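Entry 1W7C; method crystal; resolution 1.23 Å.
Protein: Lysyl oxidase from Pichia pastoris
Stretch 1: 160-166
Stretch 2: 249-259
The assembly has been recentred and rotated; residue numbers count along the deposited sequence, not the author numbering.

Stretch 1 (160-166) EGLIGVP
Stretch 2 249-259: DFVTLPKIDVD

The most unusual feature of this contact is how much of it runs through water: a single direct hydrogen bond joins the stretches, while five waters link the carbonyls of a helix end to an extended segment. Stretch 1 is the last turn of a helix, E160 to I163, followed by a loop; stretch 2 has no regular helix or strand. The chain enters the helix end with phi/psi near -65/-41 at E160 and -98/-35 at I163, and G164 N donates to E160 O at 2.9 Å. G164 then leaves helical geometry at 102/-3, and V165 is extended at -133/155.

Register is set by CA-CA separations of 6.3 Å for L162 and T252, 5.8 Å for I163 and K255, and 8.5 Å for V165 and V258, so both chains advance in the same sense. From F250 to I256 stretch 2 keeps phi between -100 and -52 and psi between 117 and 156; V258 turns to -75/-10.

K255 is central. Its CB points toward stretch 1, and chi1 m followed by chi2 to chi4 all t extends the chain along the helix end. K255 CB lies 3.7 Å from I163 O, K255 CD 3.9 Å from G164 CA and K255 CE 3.3 Å from L162 O, before K255 NZ donates to G161 O at 3.0 Å. The helix-end carbonyls offer a natural acceptor to the ammonium group. K255 NZ also donates to water 1 (2.9 Å), which donates to E160 O (2.7 Å). An ideal CB on G164 would fall 3.2 Å from K255 CD and jam against the preceding carbonyl, so the positive phi and the passing lysine both fit glycine.

The other waters bridge the carbonyls of G161, L162 and I163 to stretch 2. Water 2 joins T252 OG1 (2.7 Å) to G161 O through a weak bond of 3.3 Å. Water 3 donates to L162 O (2.7 Å) and L253 O (2.8 Å). I163 O receives two waters, each at 2.8 Å: water 4 accepts from I256 N at 2.9 Å, and water 5 donates to I256 O at 2.8 Å.

Apolar contacts lie at the two ends. L162 (chi1 m, chi2 t) has its CB directed away, yet its end returns, placing L162 CD2 3.6 Å from F250 CE2, at the ring edge; F250 is t with chi2 82°. Farther along, V165 CG1 meets V258 CG2 at 3.9 Å, both valines m. The stretches bury 330 Å² in total.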

# COMPACT_ATOMS: atom_id res chain seq x y z
N GLU A 160 -20.82 35.90 24.12
CA GLU A 160 -21.97 35.98 23.22
C GLU A 160 -21.73 37.04 22.14
O GLU A 160 -22.07 36.83 20.99
CB GLU A 160 -23.28 36.27 23.97
CG GLU A 160 -24.49 36.25 23.05
CD GLU A 160 -25.81 36.11 23.78
OE1 GLU A 160 -25.89 36.54 24.95
OE2 GLU A 160 -26.76 35.58 23.18
N GLY A 161 -21.17 38.17 22.54
CA GLY A 161 -20.85 39.23 21.59
C GLY A 161 -19.90 38.81 20.49
O GLY A 161 -20.11 39.15 19.34
N LEU A 162 -18.84 38.09 20.85
CA LEU A 162 -17.83 37.68 19.86
C LEU A 162 -18.27 36.49 19.02
O LEU A 162 -17.99 36.42 17.84
CB LEU A 162 -16.50 37.35 20.56
CG LEU A 162 -15.81 38.55 21.25
CD1 LEU A 162 -14.55 38.09 21.98
CD2 LEU A 162 -15.48 39.66 20.28
N ILE A 163 -18.96 35.54 19.65
CA ILE A 163 -19.22 34.22 19.06
C ILE A 163 -20.60 34.11 18.44
O ILE A 163 -20.77 33.41 17.45
CB ILE A 163 -18.96 33.11 20.13
CG1 ILE A 163 -17.49 33.15 20.54
CG2 ILE A 163 -19.33 31.72 19.59
CD1 ILE A 163 -17.15 32.36 21.78
N GLY A 164 -21.60 34.77 19.03
CA GLY A 164 -22.94 34.81 18.48
C GLY A 164 -23.94 33.89 19.14
O GLY A 164 -25.11 33.89 18.78
N VAL A 165 -23.50 33.10 20.12
CA VAL A 165 -24.41 32.27 20.91
C VAL A 165 -24.05 32.45 22.38
O VAL A 165 -22.92 32.82 22.70
CB VAL A 165 -24.30 30.76 20.50
CG1 VAL A 165 -24.56 30.56 19.00
CG2 VAL A 165 -22.93 30.18 20.90
N PRO A 166 -24.99 32.22 23.29
CA PRO A 166 -24.69 32.35 24.72
C PRO A 166 -23.79 31.21 25.22
O PRO A 166 -23.62 30.19 24.55
CB PRO A 166 -26.07 32.30 25.38
CG PRO A 166 -26.90 31.53 24.45
CD PRO A 166 -26.41 31.86 23.06
N ASP A 249 -13.68 51.06 16.69
CA ASP A 249 -12.65 50.42 15.86
C ASP A 249 -12.48 48.90 16.12
O ASP A 249 -11.61 48.27 15.49
CB ASP A 249 -11.30 51.15 16.00
CG ASP A 249 -10.65 50.99 17.38
OD1 ASP A 249 -11.35 50.68 18.37
OD2 ASP A 249 -9.43 51.19 17.57
N PHE A 250 -13.31 48.29 16.98
CA PHE A 250 -13.12 46.87 17.31
C PHE A 250 -13.56 45.98 16.17
O PHE A 250 -14.67 46.11 15.66
CB PHE A 250 -13.88 46.47 18.58
CG PHE A 250 -13.54 45.09 19.06
CD1 PHE A 250 -12.39 44.87 19.82
CD2 PHE A 250 -14.34 44.00 18.72
CE1 PHE A 250 -12.06 43.58 20.23
CE2 PHE A 250 -14.01 42.72 19.12
CZ PHE A 250 -12.87 42.50 19.87
N VAL A 251 -12.69 45.03 15.80
CA VAL A 251 -12.96 44.08 14.73
C VAL A 251 -13.48 42.76 15.32
O VAL A 251 -12.79 42.10 16.09
CB VAL A 251 -11.70 43.84 13.86
CG1 VAL A 251 -11.93 42.74 12.82
CG2 VAL A 251 -11.28 45.16 13.18
N THR A 252 -14.71 42.42 14.96
CA THR A 252 -15.28 41.11 15.25
C THR A 252 -15.18 40.26 14.00
O THR A 252 -15.66 40.64 12.93
CB THR A 252 -16.72 41.24 15.70
OG1 THR A 252 -16.80 42.09 16.85
CG2 THR A 252 -17.27 39.91 16.18
N LEU A 253 -14.52 39.12 14.13
CA LEU A 253 -14.36 38.24 13.00
C LEU A 253 -15.69 37.53 12.68
O LEU A 253 -16.55 37.40 13.55
CB LEU A 253 -13.28 37.21 13.29
CG LEU A 253 -11.87 37.75 13.48
CD1 LEU A 253 -11.00 36.68 14.09
CD2 LEU A 253 -11.28 38.24 12.14
N PRO A 254 -15.85 37.10 11.43
CA PRO A 254 -17.08 36.40 11.02
C PRO A 254 -17.45 35.23 11.93
O PRO A 254 -16.61 34.40 12.30
CB PRO A 254 -16.76 35.93 9.60
CG PRO A 254 -15.77 36.95 9.10
CD PRO A 254 -14.92 37.26 10.30
N LYS A 255 -18.72 35.18 12.29
CA LYS A 255 -19.25 34.19 13.22
C LYS A 255 -19.72 32.95 12.47
O LYS A 255 -20.12 33.01 11.31
CB LYS A 255 -20.38 34.80 14.06
CG LYS A 255 -19.91 35.97 14.92
CD LYS A 255 -21.06 36.70 15.62
CE LYS A 255 -20.56 37.94 16.33
NZ LYS A 255 -21.69 38.80 16.76
N ILE A 256 -19.68 31.81 13.16
CA ILE A 256 -20.16 30.56 12.64
C ILE A 256 -21.67 30.66 12.41
O ILE A 256 -22.39 31.18 13.26
CB ILE A 256 -19.85 29.42 13.63
CG1 ILE A 256 -18.33 29.22 13.74
CG2 ILE A 256 -20.46 28.14 13.16
CD1 ILE A 256 -17.89 28.44 14.98
N ASP A 257 -22.13 30.15 11.27
CA ASP A 257 -23.56 30.01 11.01
C ASP A 257 -24.09 28.74 11.69
O ASP A 257 -24.11 27.64 11.12
CB ASP A 257 -23.84 29.99 9.50
CG ASP A 257 -25.31 29.99 9.17
OD1 ASP A 257 -26.16 29.87 10.08
OD2 ASP A 257 -25.70 30.10 8.01
N VAL A 258 -24.55 28.92 12.93
CA VAL A 258 -25.01 27.80 13.75
C VAL A 258 -26.37 27.24 13.36
O VAL A 258 -26.75 26.16 13.80
CB VAL A 258 -25.00 28.16 15.27
CG1 VAL A 258 -23.59 28.59 15.70
CG2 VAL A 258 -26.03 29.25 15.61
N ASP A 259 -27.05 27.94 12.47
CA ASP A 259 -28.34 27.53 11.96
C ASP A 259 -28.23 26.57 10.78
O ASP A 259 -29.23 25.94 10.40
CB ASP A 259 -29.17 28.75 11.56
CG ASP A 259 -29.50 29.64 12.73
OD1 ASP A 259 -29.70 29.13 13.85
OD2 ASP A 259 -29.59 30.88 12.62
O HOH W 1 -23.27 38.34 19.14
O HOH W 2 -18.36 41.95 19.01
O HOH W 3 -16.11 36.06 15.98
O HOH W 4 -18.87 31.97 15.89
O HOH W 5 -22.73 32.33 15.80